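Local coordinates for protein 6-phospho-alpha-glucosidase (Merdibacter massiliensis, PDB 6VC6) that probably hydrolyses 6-phospho-alpha-glucosides with the help of NAD and a manganese ion, as family 4 glycoside hydrolases do, at residues Arg94-Ile99 and Asp427-Val432; Gly104-Glu109 and Asn413-Asp418; Leu198-Trp203 and Asn261-Tyr266; Lys405-Phe410 and Lys420-Ile425. One frame throughout, in Å; residues are numbered along the deposited sequence.

In the fold
Interactions 1, 2 and 4 form one continuous patch at the edge of the molecule, and interaction 3 lies deeper, at the metal site. Helix 419-432 serves both interaction 1 and interaction 4, their centres about 13 Å apart. The centres of interactions 2 and 4 are about 10 Å apart, with Arg-105 resting on Lys-421 and Ile-425 and Ile-416 on Ala-422. Going inward, the loop 104-109 packs its Gln-108 on Tyr-263 and Tyr-266 of interaction 3, about 15 Å away between centres. Both of these contacts reach the bound sugar phosphate: Glu-109 binds its O4, while His-200 shares the manganese ion with its O2 and O3.

Interaction 1: residues Arg94-Ile99 and Asp427-Val432; sequences REDEHI and DAMIEV
Ile-99 holds CG1 beside its backbone N (chi1 -64°) and CD1 extended beyond it, while the selenomethionine Met-429 bends at chi2 and again at chi3 (85°), so that its terminal methyl swings back toward the isoleucine. The two belong to a nearly antiparallel pair of helices, 89-102 and 419-432; the axes of segments 94-99 and 427-432 approach to 11.0 Å, their directions 154° apart. Side by side but running opposite ways, the chains bring Met-429 CE to 3.6 Å from Ile-99 CD1 and to 3.7 Å from Ile-99 CB. Val-432 comes end-on: its CG2 is 3.8 Å from Ile-99 CD1. Ala-428 CB meets the other branch, Ile-99 CG2, at 3.9 Å. Cut back to an alanine, Ile-99 would probably leave a gap among Ala-428, Met-429 and Val-432 and let the selenomethionine methyl turn more freely. No hydrogen bond links the two segments. Asp-96, whose carboxylate lies near the selenium, has its salt bridge with Arg-121, and Met-429 also rests on Ala-117 of helix 113-136. Glu-95, one turn earlier on its helix and bent at chi2, crosses Val-432 obliquely and lays OE1 3.9 Å from Val-432 CG1.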
# COMPACT_ATOMS: atom_id res chain seq x y z
N ARG A 94 15.71 -5.27 0.24
CA ARG A 94 16.74 -5.86 -0.61
C ARG A 94 16.92 -7.34 -0.29
O ARG A 94 17.01 -8.18 -1.20
CB ARG A 94 18.05 -5.10 -0.43
CG ARG A 94 19.08 -5.33 -1.51
CD ARG A 94 20.30 -4.46 -1.28
NE ARG A 94 21.23 -4.50 -2.40
CZ ARG A 94 22.20 -5.40 -2.54
NH1 ARG A 94 22.37 -6.34 -1.62
NH2 ARG A 94 23.00 -5.36 -3.60
N GLU A 95 16.99 -7.68 1.00
CA GLU A 95 17.14 -9.08 1.40
C GLU A 95 15.92 -9.90 1.01
O GLU A 95 16.05 -11.07 0.62
CB GLU A 95 17.39 -9.17 2.90
CG GLU A 95 18.66 -8.48 3.37
CD GLU A 95 19.91 -9.29 3.07
OE1 GLU A 95 19.79 -10.51 2.86
OE2 GLU A 95 21.01 -8.70 3.05
N ASP A 96 14.72 -9.31 1.11
CA ASP A 96 13.52 -10.01 0.68
C ASP A 96 13.59 -10.37 -0.80
O ASP A 96 13.24 -11.49 -1.19
CB ASP A 96 12.29 -9.14 0.94
CG ASP A 96 12.04 -8.90 2.42
OD1 ASP A 96 12.54 -9.69 3.25
OD2 ASP A 96 11.34 -7.92 2.75
N GLU A 97 14.05 -9.44 -1.63
CA GLU A 97 14.05 -9.66 -3.07
C GLU A 97 15.22 -10.54 -3.50
O GLU A 97 15.05 -11.44 -4.33
CB GLU A 97 14.09 -8.32 -3.81
CG GLU A 97 12.76 -7.58 -3.82
CD GLU A 97 12.95 -6.11 -4.15
OE1 GLU A 97 14.11 -5.68 -4.30
OE2 GLU A 97 11.94 -5.37 -4.25
N HIS A 98 16.41 -10.31 -2.94
CA HIS A 98 17.60 -11.04 -3.38
C HIS A 98 17.50 -12.52 -3.03
O HIS A 98 17.73 -13.39 -3.89
CB HIS A 98 18.85 -10.43 -2.75
CG HIS A 98 19.44 -9.30 -3.54
ND1 HIS A 98 20.69 -9.35 -4.11
CD2 HIS A 98 18.93 -8.08 -3.85
CE1 HIS A 98 20.93 -8.21 -4.74
NE2 HIS A 98 19.88 -7.43 -4.60
N ILE A 99 17.14 -12.83 -1.79
CA ILE A 99 17.17 -14.21 -1.32
C ILE A 99 16.12 -15.05 -2.05
O ILE A 99 16.37 -16.21 -2.40
CB ILE A 99 16.99 -14.26 0.21
CG1 ILE A 99 18.18 -13.58 0.89
CG2 ILE A 99 16.84 -15.69 0.69
CD1 ILE A 99 17.97 -13.29 2.36
N ASP A 427 13.72 -20.98 6.07
CA ASP A 427 14.91 -21.06 6.92
C ASP A 427 15.87 -19.92 6.62
O ASP A 427 16.50 -19.37 7.54
CB ASP A 427 15.59 -22.41 6.74
CG ASP A 427 14.82 -23.55 7.38
OD1 ASP A 427 13.83 -23.27 8.09
OD2 ASP A 427 15.20 -24.72 7.18
N ALA A 428 16.01 -19.56 5.34
CA ALA A 428 16.88 -18.44 4.99
C ALA A 428 16.34 -17.12 5.50
O ALA A 428 17.12 -16.23 5.87
CB ALA A 428 17.07 -18.39 3.47
N MSE A 429 15.02 -16.96 5.54
CA MSE A 429 14.40 -15.73 6.00
C MSE A 429 14.54 -15.56 7.51
O MSE A 429 14.76 -14.46 8.01
CB MSE A 429 12.92 -15.69 5.61
CG MSE A 429 12.65 -15.81 4.12
SE MSE A 429 12.60 -14.11 3.19
CE MSE A 429 14.50 -13.89 2.86
N ILE A 430 14.41 -16.68 8.23
CA ILE A 430 14.50 -16.65 9.69
C ILE A 430 15.86 -16.12 10.13
O ILE A 430 15.97 -15.38 11.12
CB ILE A 430 14.22 -18.05 10.27
CG1 ILE A 430 12.74 -18.40 10.13
CG2 ILE A 430 14.66 -18.14 11.73
CD1 ILE A 430 12.41 -19.82 10.56
N GLU A 431 16.91 -16.47 9.39
CA GLU A 431 18.26 -16.08 9.79
C GLU A 431 18.48 -14.58 9.62
O GLU A 431 18.97 -13.91 10.54
CB GLU A 431 19.29 -16.87 8.98
CG GLU A 431 20.60 -17.14 9.71
CD GLU A 431 20.45 -18.13 10.85
OE1 GLU A 431 21.34 -18.16 11.73
OE2 GLU A 431 19.44 -18.87 10.88
N VAL A 432 18.13 -14.03 8.46
CA VAL A 432 18.38 -12.62 8.20
C VAL A 432 17.40 -11.72 8.95
O VAL A 432 17.72 -10.56 9.21
CB VAL A 432 18.33 -12.32 6.69
CG1 VAL A 432 19.62 -12.77 6.02
CG2 VAL A 432 17.12 -12.99 6.06

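Interaction 2: residues Gly104-Glu109 and Asn413-Asp418; sequences GRIGQE and NRLIND. With G6P (6-O-phosphono-alpha-D-glucopyranose), chain F; NAD (nicotinamide-adenine-dinucleotide), chain G.
Arg-105 and Ile-106 meet Leu-415 and Ile-416 where two loops run past each other: one joins helix 89-102 to helix 113-136 in the NAD-binding, Rossmann-like part of the enzyme, and the other joins helix 403-412 to helix 419-432. The second loop starts with an Asx turn, in which Asn-413 OD1 takes the N-H of Leu-415 at 2.9 Å. Leu-415 CD2 then packs on Ile-106 CD1, and its carbonyl oxygen faces the Ile-106 backbone through two waters. One accepts from Ile-106 N at 2.8 Å and donates to Leu-415 O at 2.6 Å; the second donates to Ile-106 O and, at longer range, to the same Leu-415 O. Next along, Ile-416 gives its carbonyl to Arg-105, which keeps CG beside its backbone N and bends at chi2 (-61°), laying the guanidinium edge against the oxygen. Two nitrogens grip it side-on: NE at 2.9 Å from Ile-416 O, in the carbonyl plane on a lone pair (N-H...O 161°), and NH2 at 3.2 Å from Ile-416 O. NH1 turns back to Gly-104 O at 2.9 Å, so all three nitrogens help fix the guanidinium's rotation. Gly-104, with positive phi, is the C-prime residue of the Schellman motif ending helix 89-102. Asp-418 is the N-cap residue of helix 419-432, its OD1 accepting from Lys-421 N. The first loop continues into the pocket, where Glu-109 OE2 accepts from NAD O2D and forms a salt bridge with Arg-86, and Glu-109 OE1 accepts from sugar O4 at 2.5 Å.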
# COMPACT_ATOMS: atom_id res chain seq x y z
N GLY A 104 15.26 -19.21 -6.58
CA GLY A 104 14.41 -19.68 -7.65
C GLY A 104 12.95 -19.31 -7.57
O GLY A 104 12.12 -19.99 -8.17
N ARG A 105 12.60 -18.24 -6.85
CA ARG A 105 11.23 -17.77 -6.79
C ARG A 105 11.21 -16.26 -6.94
O ARG A 105 12.24 -15.59 -6.81
CB ARG A 105 10.53 -18.19 -5.49
CG ARG A 105 10.27 -19.68 -5.37
CD ARG A 105 9.35 -20.18 -6.47
NE ARG A 105 8.95 -21.57 -6.26
CZ ARG A 105 9.62 -22.62 -6.72
NH1 ARG A 105 10.74 -22.45 -7.41
NH2 ARG A 105 9.18 -23.85 -6.47
N ILE A 106 10.03 -15.72 -7.24
CA ILE A 106 9.88 -14.28 -7.44
C ILE A 106 10.23 -13.55 -6.15
O ILE A 106 9.79 -13.93 -5.06
CB ILE A 106 8.46 -13.95 -7.90
CG1 ILE A 106 8.21 -14.47 -9.31
CG2 ILE A 106 8.21 -12.44 -7.84
CD1 ILE A 106 6.80 -14.25 -9.81
N GLY A 107 11.05 -12.51 -6.28
CA GLY A 107 11.34 -11.62 -5.17
C GLY A 107 10.67 -10.28 -5.35
O GLY A 107 11.00 -9.54 -6.28
N GLN A 108 9.72 -9.95 -4.47
CA GLN A 108 8.93 -8.74 -4.63
C GLN A 108 8.60 -8.17 -3.26
O GLN A 108 8.63 -8.88 -2.25
CB GLN A 108 7.66 -9.01 -5.45
CG GLN A 108 7.20 -7.83 -6.29
CD GLN A 108 6.24 -6.93 -5.55
OE1 GLN A 108 5.55 -7.37 -4.63
NE2 GLN A 108 6.19 -5.66 -5.95
N GLU A 109 8.25 -6.88 -3.25
CA GLU A 109 8.05 -6.17 -1.99
C GLU A 109 6.89 -6.75 -1.19
O GLU A 109 7.01 -6.98 0.02
CB GLU A 109 7.82 -4.68 -2.27
CG GLU A 109 7.56 -3.84 -1.03
CD GLU A 109 6.78 -2.58 -1.34
OE1 GLU A 109 5.85 -2.64 -2.17
OE2 GLU A 109 7.09 -1.52 -0.75
N ASN A 413 1.21 -20.63 -0.73
CA ASN A 413 1.25 -19.43 -1.56
C ASN A 413 1.58 -19.77 -3.01
O ASN A 413 2.38 -20.67 -3.30
CB ASN A 413 2.27 -18.44 -1.02
CG ASN A 413 2.19 -17.08 -1.69
OD1 ASN A 413 2.69 -16.90 -2.81
ND2 ASN A 413 1.57 -16.12 -1.03
N ARG A 414 0.94 -19.04 -3.93
CA ARG A 414 1.06 -19.36 -5.35
C ARG A 414 2.46 -19.11 -5.89
O ARG A 414 2.90 -19.80 -6.82
CB ARG A 414 0.04 -18.53 -6.15
CG ARG A 414 -0.54 -19.25 -7.34
CD ARG A 414 -1.61 -18.41 -8.03
NE ARG A 414 -1.77 -18.79 -9.43
CZ ARG A 414 -2.44 -19.86 -9.84
NH1 ARG A 414 -3.01 -20.67 -8.95
NH2 ARG A 414 -2.54 -20.13 -11.13
N LEU A 415 3.18 -18.14 -5.33
CA LEU A 415 4.50 -17.77 -5.83
C LEU A 415 5.62 -18.61 -5.22
O LEU A 415 6.79 -18.39 -5.56
CB LEU A 415 4.75 -16.28 -5.58
CG LEU A 415 3.67 -15.35 -6.14
CD1 LEU A 415 4.07 -13.89 -6.02
CD2 LEU A 415 3.36 -15.70 -7.59
N ILE A 416 5.28 -19.56 -4.36
CA ILE A 416 6.24 -20.54 -3.87
C ILE A 416 5.85 -21.96 -4.28
O ILE A 416 6.59 -22.63 -4.98
CB ILE A 416 6.41 -20.44 -2.35
CG1 ILE A 416 7.19 -19.18 -1.99
CG2 ILE A 416 7.12 -21.67 -1.81
CD1 ILE A 416 6.58 -17.92 -2.56
N ASN A 417 4.67 -22.39 -3.85
CA ASN A 417 3.95 -23.52 -4.42
C ASN A 417 4.59 -24.88 -4.14
O ASN A 417 4.11 -25.89 -4.66
CB ASN A 417 3.78 -23.36 -5.94
CG ASN A 417 2.53 -24.05 -6.46
OD1 ASN A 417 1.51 -24.09 -5.78
ND2 ASN A 417 2.62 -24.59 -7.67
N ASP A 418 5.63 -24.94 -3.31
CA ASP A 418 6.31 -26.21 -3.04
C ASP A 418 6.77 -26.24 -1.59
O ASP A 418 7.30 -25.25 -1.08
CB ASP A 418 7.50 -26.42 -3.99
CG ASP A 418 8.25 -27.70 -3.70
OD1 ASP A 418 9.18 -27.68 -2.86
OD2 ASP A 418 7.92 -28.74 -4.31
C1 G6P F . 2.44 0.08 -5.99
C2 G6P F . 1.68 -0.33 -4.72
C3 G6P F . 2.45 -0.11 -3.43
C4 G6P F . 3.89 -0.51 -3.64
C5 G6P F . 4.50 0.48 -4.61
C6 G6P F . 5.92 0.05 -4.95
O1 G6P F . 1.66 1.04 -6.73
O2 G6P F . 0.44 0.39 -4.66
O3 G6P F . 1.88 -0.87 -2.37
O4 G6P F . 4.58 -0.47 -2.39
O5 G6P F . 3.79 0.58 -5.85
O6 G6P F . 6.67 1.20 -5.34
P G6P F . 8.27 1.12 -5.46
O1P G6P F . 8.73 1.36 -4.04
O2P G6P F . 8.55 -0.26 -5.99
O3P G6P F . 8.61 2.23 -6.43
PA NAD G . 11.45 4.22 3.35
O1A NAD G . 11.98 5.32 2.47
O2A NAD G . 12.40 3.20 3.94
O5B NAD G . 10.62 4.88 4.56
C5B NAD G . 10.29 4.11 5.71
C4B NAD G . 10.43 4.98 6.95
O4B NAD G . 9.70 4.40 8.04
C3B NAD G . 11.88 5.08 7.38
O3B NAD G . 12.24 6.46 7.55
C2B NAD G . 11.96 4.37 8.71
O2B NAD G . 12.84 5.06 9.60
C1B NAD G . 10.52 4.41 9.21
N9A NAD G . 10.21 3.27 10.10
C8A NAD G . 10.58 1.98 9.93
N7A NAD G . 10.13 1.21 10.95
C5A NAD G . 9.46 2.01 11.80
C6A NAD G . 8.74 1.85 13.08
N6A NAD G . 8.63 0.64 13.68
N1A NAD G . 8.19 2.95 13.64
C2A NAD G . 8.29 4.17 13.06
N3A NAD G . 8.93 4.38 11.90
C4A NAD G . 9.53 3.37 11.24
O3 NAD G . 10.29 3.42 2.57
PN NAD G . 9.46 4.08 1.36
O1N NAD G . 9.97 3.50 0.06
O2N NAD G . 9.37 5.57 1.55
O5D NAD G . 8.01 3.44 1.65
C5D NAD G . 7.18 4.00 2.67
C4D NAD G . 6.05 3.02 2.95
O4D NAD G . 4.90 3.37 2.17
C3D NAD G . 6.45 1.61 2.54
O3D NAD G . 6.10 0.71 3.59
C2D NAD G . 5.60 1.30 1.33
O2D NAD G . 5.25 -0.09 1.29
C1D NAD G . 4.38 2.17 1.58
N1N NAD G . 3.62 2.43 0.37
C2N NAD G . 2.40 1.90 0.30
C3N NAD G . 1.59 2.09 -0.81
C7N NAD G . 0.23 1.48 -0.83
O7N NAD G . -0.39 1.43 -1.88
N7N NAD G . -0.27 0.99 0.31
C4N NAD G . 2.07 2.86 -1.87
C5N NAD G . 3.35 3.39 -1.78
C6N NAD G . 4.11 3.17 -0.64
O HOH W 1 7.78 -17.28 -7.69
O HOH W 2 8.13 -15.80 -4.08

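Interaction 3: residues Leu198-Trp203 and Asn261-Tyr266; sequences LNHYGW and NTYDGY. With MN (manganese (II) ion), chain E; G6P (6-O-phosphono-alpha-D-glucopyranose), chain F.
His-200 and Tyr-263 stack face to face at the metal site of this family 4 glycosidase, their ring centroids 3.9 Å apart and their planes 23° from parallel. His-200 NE2 binds the manganese ion at 2.2 Å, and the sugar phosphate chelates the same ion through O3 at 2.3 Å and O2 at 2.5 Å; Cys-170 is another ligand. Both stacked residues keep CG beside the backbone N (chi1 -66° and -81°), and their side chains run side by side in the same direction, bringing Tyr-263 OH to 3.2 Å from C1 of the sugar; His-200 CB adds a CH-pi contact. With a leucine in place of Tyr-263, the imidazole would probably lose its flat neighbour on one face and be freer to tilt about the metal. Behind the rings, Asn-261 OD1 accepts from Tyr-263 N at 2.9 Å, nearly straight and on a lone pair. Asn-261 N donates to Gly-202 O at 2.9 Å, tying the strand to the turn before helix 264-268. Asp-264 lies further out, OD2 over one face of Trp-203 and OD1 taking a weak bond from Gly-202 N. Metal bound by both O2 and O3 would be expected to polarise them, consistent with the family's NAD-dependent oxidation at C3.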
# COMPACT_ATOMS: atom_id res chain seq x y z
N LEU A 198 -8.50 -8.94 -3.17
CA LEU A 198 -7.63 -8.58 -2.06
C LEU A 198 -6.68 -7.48 -2.50
O LEU A 198 -6.61 -7.11 -3.67
CB LEU A 198 -6.86 -9.80 -1.57
CG LEU A 198 -7.64 -11.11 -1.45
CD1 LEU A 198 -6.72 -12.26 -1.04
CD2 LEU A 198 -8.78 -10.97 -0.45
N ASN A 199 -5.93 -6.94 -1.53
CA ASN A 199 -4.94 -5.93 -1.86
C ASN A 199 -3.88 -6.51 -2.78
O ASN A 199 -3.34 -7.59 -2.52
CB ASN A 199 -4.30 -5.38 -0.59
CG ASN A 199 -3.30 -4.27 -0.88
OD1 ASN A 199 -3.67 -3.23 -1.40
ND2 ASN A 199 -2.04 -4.51 -0.55
N HIS A 200 -3.59 -5.78 -3.86
CA HIS A 200 -2.62 -6.22 -4.88
C HIS A 200 -3.03 -7.56 -5.48
O HIS A 200 -2.19 -8.41 -5.79
CB HIS A 200 -1.21 -6.28 -4.30
CG HIS A 200 -0.65 -4.95 -3.92
ND1 HIS A 200 0.42 -4.80 -3.07
CD2 HIS A 200 -1.05 -3.70 -4.24
CE1 HIS A 200 0.68 -3.52 -2.91
NE2 HIS A 200 -0.20 -2.82 -3.60
N TYR A 201 -4.34 -7.74 -5.67
CA TYR A 201 -4.91 -8.97 -6.20
C TYR A 201 -6.39 -8.75 -6.50
O TYR A 201 -7.26 -9.21 -5.74
CB TYR A 201 -4.73 -10.12 -5.20
CG TYR A 201 -4.51 -11.48 -5.82
CD1 TYR A 201 -4.84 -11.73 -7.15
CD2 TYR A 201 -3.97 -12.52 -5.07
CE1 TYR A 201 -4.64 -12.98 -7.71
CE2 TYR A 201 -3.77 -13.77 -5.63
CZ TYR A 201 -4.10 -14.00 -6.95
OH TYR A 201 -3.90 -15.24 -7.50
N GLY A 202 -6.70 -8.04 -7.58
CA GLY A 202 -8.08 -7.69 -7.85
C GLY A 202 -8.35 -7.44 -9.31
O GLY A 202 -7.44 -7.45 -10.15
N TRP A 203 -9.62 -7.21 -9.62
CA TRP A 203 -10.08 -7.00 -10.98
C TRP A 203 -11.19 -5.96 -11.00
O TRP A 203 -11.99 -5.86 -10.06
CB TRP A 203 -10.60 -8.31 -11.61
CG TRP A 203 -9.55 -9.36 -11.79
CD1 TRP A 203 -8.80 -9.58 -12.91
CD2 TRP A 203 -9.14 -10.34 -10.83
NE1 TRP A 203 -7.95 -10.63 -12.71
CE2 TRP A 203 -8.14 -11.12 -11.44
CE3 TRP A 203 -9.52 -10.63 -9.52
CZ2 TRP A 203 -7.51 -12.17 -10.78
CZ3 TRP A 203 -8.90 -11.68 -8.87
CH2 TRP A 203 -7.90 -12.44 -9.50
N ASN A 261 -5.82 -5.67 -11.81
CA ASN A 261 -4.78 -5.05 -11.02
C ASN A 261 -3.42 -5.51 -11.54
O ASN A 261 -3.23 -6.70 -11.81
CB ASN A 261 -4.96 -5.43 -9.54
CG ASN A 261 -4.05 -4.64 -8.61
OD1 ASN A 261 -2.83 -4.60 -8.79
ND2 ASN A 261 -4.65 -4.02 -7.60
N THR A 262 -2.49 -4.57 -11.69
CA THR A 262 -1.21 -4.91 -12.31
C THR A 262 -0.43 -5.94 -11.50
O THR A 262 0.48 -6.58 -12.05
CB THR A 262 -0.35 -3.66 -12.51
OG1 THR A 262 0.07 -3.15 -11.23
CG2 THR A 262 -1.13 -2.59 -13.26
N TYR A 263 -0.75 -6.11 -10.22
CA TYR A 263 -0.11 -7.15 -9.42
C TYR A 263 -0.60 -8.55 -9.76
O TYR A 263 0.01 -9.52 -9.31
CB TYR A 263 -0.32 -6.86 -7.93
CG TYR A 263 0.64 -5.83 -7.39
CD1 TYR A 263 1.94 -6.17 -7.04
CD2 TYR A 263 0.25 -4.50 -7.23
CE1 TYR A 263 2.82 -5.23 -6.54
CE2 TYR A 263 1.13 -3.55 -6.74
CZ TYR A 263 2.41 -3.92 -6.39
OH TYR A 263 3.29 -2.99 -5.90
N ASP A 264 -1.69 -8.67 -10.53
CA ASP A 264 -2.15 -9.98 -10.96
C ASP A 264 -1.14 -10.70 -11.83
O ASP A 264 -1.19 -11.93 -11.94
CB ASP A 264 -3.48 -9.86 -11.72
CG ASP A 264 -4.59 -9.27 -10.88
OD1 ASP A 264 -4.32 -8.87 -9.72
OD2 ASP A 264 -5.73 -9.21 -11.37
N GLY A 265 -0.22 -9.95 -12.46
CA GLY A 265 0.73 -10.58 -13.37
C GLY A 265 1.64 -11.57 -12.68
O GLY A 265 2.03 -12.58 -13.27
N TYR A 266 2.00 -11.30 -11.43
CA TYR A 266 2.84 -12.23 -10.68
C TYR A 266 2.14 -13.56 -10.47
O TYR A 266 2.74 -14.63 -10.63
CB TYR A 266 3.25 -11.62 -9.34
CG TYR A 266 4.05 -10.34 -9.44
CD1 TYR A 266 5.33 -10.35 -9.98
CD2 TYR A 266 3.54 -9.13 -8.99
CE1 TYR A 266 6.08 -9.19 -10.07
CE2 TYR A 266 4.28 -7.97 -9.07
CZ TYR A 266 5.55 -8.00 -9.62
OH TYR A 266 6.28 -6.84 -9.70
MN MN E . -0.43 -0.88 -2.65
C1 G6P F . 2.44 0.08 -5.99
C2 G6P F . 1.68 -0.33 -4.72
C3 G6P F . 2.45 -0.11 -3.43
C4 G6P F . 3.89 -0.51 -3.64
C5 G6P F . 4.50 0.48 -4.61
C6 G6P F . 5.92 0.05 -4.95
O1 G6P F . 1.66 1.04 -6.73
O2 G6P F . 0.44 0.39 -4.66
O3 G6P F . 1.88 -0.87 -2.37
O4 G6P F . 4.58 -0.47 -2.39
O5 G6P F . 3.79 0.58 -5.85
O6 G6P F . 6.67 1.20 -5.34
P G6P F . 8.27 1.12 -5.46
O1P G6P F . 8.73 1.36 -4.04
O2P G6P F . 8.55 -0.26 -5.99
O3P G6P F . 8.61 2.23 -6.43
O HOH W 3 -4.55 -2.98 -4.75

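Interaction 4: residues Lys405-Phe410 and Lys420-Ile425; sequences KALEAF and KKAREI
The helical segments 405-410 and 420-425 approach to 8.7 Å between axes, with their directions 124° apart, so they splay well away from antiparallel. The backbones come nearest at Phe-410 and Ala-422, whose CA atoms are 5.2 Å apart; Leu-407 and Arg-423 are the next pair. The small Ala-422 at this point is consistent with so close an approach; its CB points toward the other helix and lies 3.6 Å from Phe-410 CB. From there the Phe-410 side chain crosses Ile-425 at a slant, its ring edge meeting the isoleucine branch, with Phe-410 CE2 4.0 Å from Ile-425 CG2. The two segments belong to consecutive helices, 403-412 and 419-432, joined by a short loop and packed on each other near the C-terminal end of the chain. Helix 113-136 closes one side of the pair, with Phe-410 resting on Met-116 and Ile-425 on Ala-113. On the other flank Leu-407, its CG anti to the backbone N (chi1 176°), lies over the Ala-422/Arg-423 step. Its CD1 touches Ala-422 CB at 3.9 Å and Arg-423 N at 3.7 Å, while CD2 comes to 3.7 Å from Arg-423 NH2. The arginine chain leaves extended and bends at chi3, which carries its guanidinium past the leucine in a purely van der Waals contact. Within the second helix, Lys-421 NZ and Glu-424 OE1 form a salt bridge of 3.0 Å, and the same NZ also bonds to Leu-103 O.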
# COMPACT_ATOMS: atom_id res chain seq x y z
N LYS A 405 3.02 -23.08 11.13
CA LYS A 405 2.07 -22.20 10.44
C LYS A 405 2.76 -21.42 9.33
O LYS A 405 2.18 -21.21 8.26
CB LYS A 405 1.41 -21.26 11.44
CG LYS A 405 0.28 -21.89 12.24
CD LYS A 405 -0.79 -22.46 11.33
CE LYS A 405 -1.87 -23.17 12.13
NZ LYS A 405 -3.00 -22.26 12.46
N ALA A 406 3.99 -20.96 9.57
CA ALA A 406 4.73 -20.24 8.54
C ALA A 406 5.06 -21.14 7.36
O ALA A 406 5.01 -20.70 6.21
CB ALA A 406 6.00 -19.63 9.13
N LEU A 407 5.40 -22.40 7.63
CA LEU A 407 5.71 -23.33 6.55
C LEU A 407 4.48 -23.59 5.69
O LEU A 407 4.59 -23.66 4.45
CB LEU A 407 6.25 -24.64 7.13
CG LEU A 407 6.52 -25.76 6.12
CD1 LEU A 407 7.63 -25.37 5.17
CD2 LEU A 407 6.86 -27.06 6.84
N GLU A 408 3.31 -23.74 6.31
CA GLU A 408 2.09 -23.97 5.54
C GLU A 408 1.71 -22.73 4.75
O GLU A 408 1.20 -22.83 3.62
CB GLU A 408 0.96 -24.39 6.47
CG GLU A 408 1.18 -25.75 7.13
CD GLU A 408 0.21 -26.02 8.27
OE1 GLU A 408 -0.66 -25.17 8.52
OE2 GLU A 408 0.33 -27.09 8.90
N ALA A 409 1.94 -21.54 5.31
CA ALA A 409 1.67 -20.31 4.57
C ALA A 409 2.59 -20.18 3.37
O ALA A 409 2.14 -19.78 2.28
CB ALA A 409 1.83 -19.10 5.50
N PHE A 410 3.87 -20.50 3.53
CA PHE A 410 4.80 -20.45 2.41
C PHE A 410 4.46 -21.50 1.36
O PHE A 410 4.46 -21.20 0.16
CB PHE A 410 6.24 -20.66 2.91
CG PHE A 410 6.91 -19.39 3.37
CD1 PHE A 410 6.31 -18.58 4.32
CD2 PHE A 410 8.15 -19.03 2.87
CE1 PHE A 410 6.94 -17.42 4.75
CE2 PHE A 410 8.77 -17.87 3.29
CZ PHE A 410 8.17 -17.07 4.24
N LYS A 420 9.14 -28.17 -0.10
CA LYS A 420 10.59 -28.20 0.09
C LYS A 420 11.21 -26.85 -0.20
O LYS A 420 12.11 -26.40 0.52
CB LYS A 420 11.22 -29.29 -0.78
CG LYS A 420 11.04 -30.70 -0.23
CD LYS A 420 11.57 -31.74 -1.20
CE LYS A 420 11.38 -33.15 -0.65
NZ LYS A 420 12.13 -33.35 0.62
N LYS A 421 10.75 -26.17 -1.26
CA LYS A 421 11.19 -24.81 -1.51
C LYS A 421 10.73 -23.86 -0.40
O LYS A 421 11.44 -22.91 -0.06
CB LYS A 421 10.68 -24.33 -2.87
CG LYS A 421 11.09 -22.91 -3.23
CD LYS A 421 12.60 -22.79 -3.36
CE LYS A 421 13.13 -23.68 -4.48
NZ LYS A 421 14.62 -23.58 -4.60
N ALA A 422 9.55 -24.12 0.17
CA ALA A 422 9.06 -23.28 1.26
C ALA A 422 9.98 -23.37 2.47
O ALA A 422 10.34 -22.34 3.06
CB ALA A 422 7.63 -23.69 1.63
N ARG A 423 10.36 -24.59 2.86
CA ARG A 423 11.25 -24.75 4.01
C ARG A 423 12.62 -24.14 3.73
O ARG A 423 13.23 -23.54 4.62
CB ARG A 423 11.38 -26.23 4.37
CG ARG A 423 12.29 -26.49 5.56
CD ARG A 423 12.48 -27.98 5.80
NE ARG A 423 11.25 -28.64 6.24
CZ ARG A 423 10.80 -28.63 7.49
NH1 ARG A 423 11.47 -27.99 8.43
NH2 ARG A 423 9.68 -29.26 7.79
N GLU A 424 13.12 -24.29 2.50
CA GLU A 424 14.42 -23.73 2.15
C GLU A 424 14.40 -22.21 2.26
O GLU A 424 15.32 -21.61 2.85
CB GLU A 424 14.80 -24.16 0.73
CG GLU A 424 16.14 -23.63 0.25
CD GLU A 424 16.48 -24.09 -1.16
OE1 GLU A 424 15.54 -24.44 -1.91
OE2 GLU A 424 17.67 -24.11 -1.51
N ILE A 425 13.37 -21.57 1.72
CA ILE A 425 13.29 -20.11 1.78
C ILE A 425 13.00 -19.65 3.20
O ILE A 425 13.62 -18.71 3.70
CB ILE A 425 12.23 -19.59 0.79
CG1 ILE A 425 12.62 -19.94 -0.65
CG2 ILE A 425 12.05 -18.09 0.94
CD1 ILE A 425 11.65 -19.43 -1.69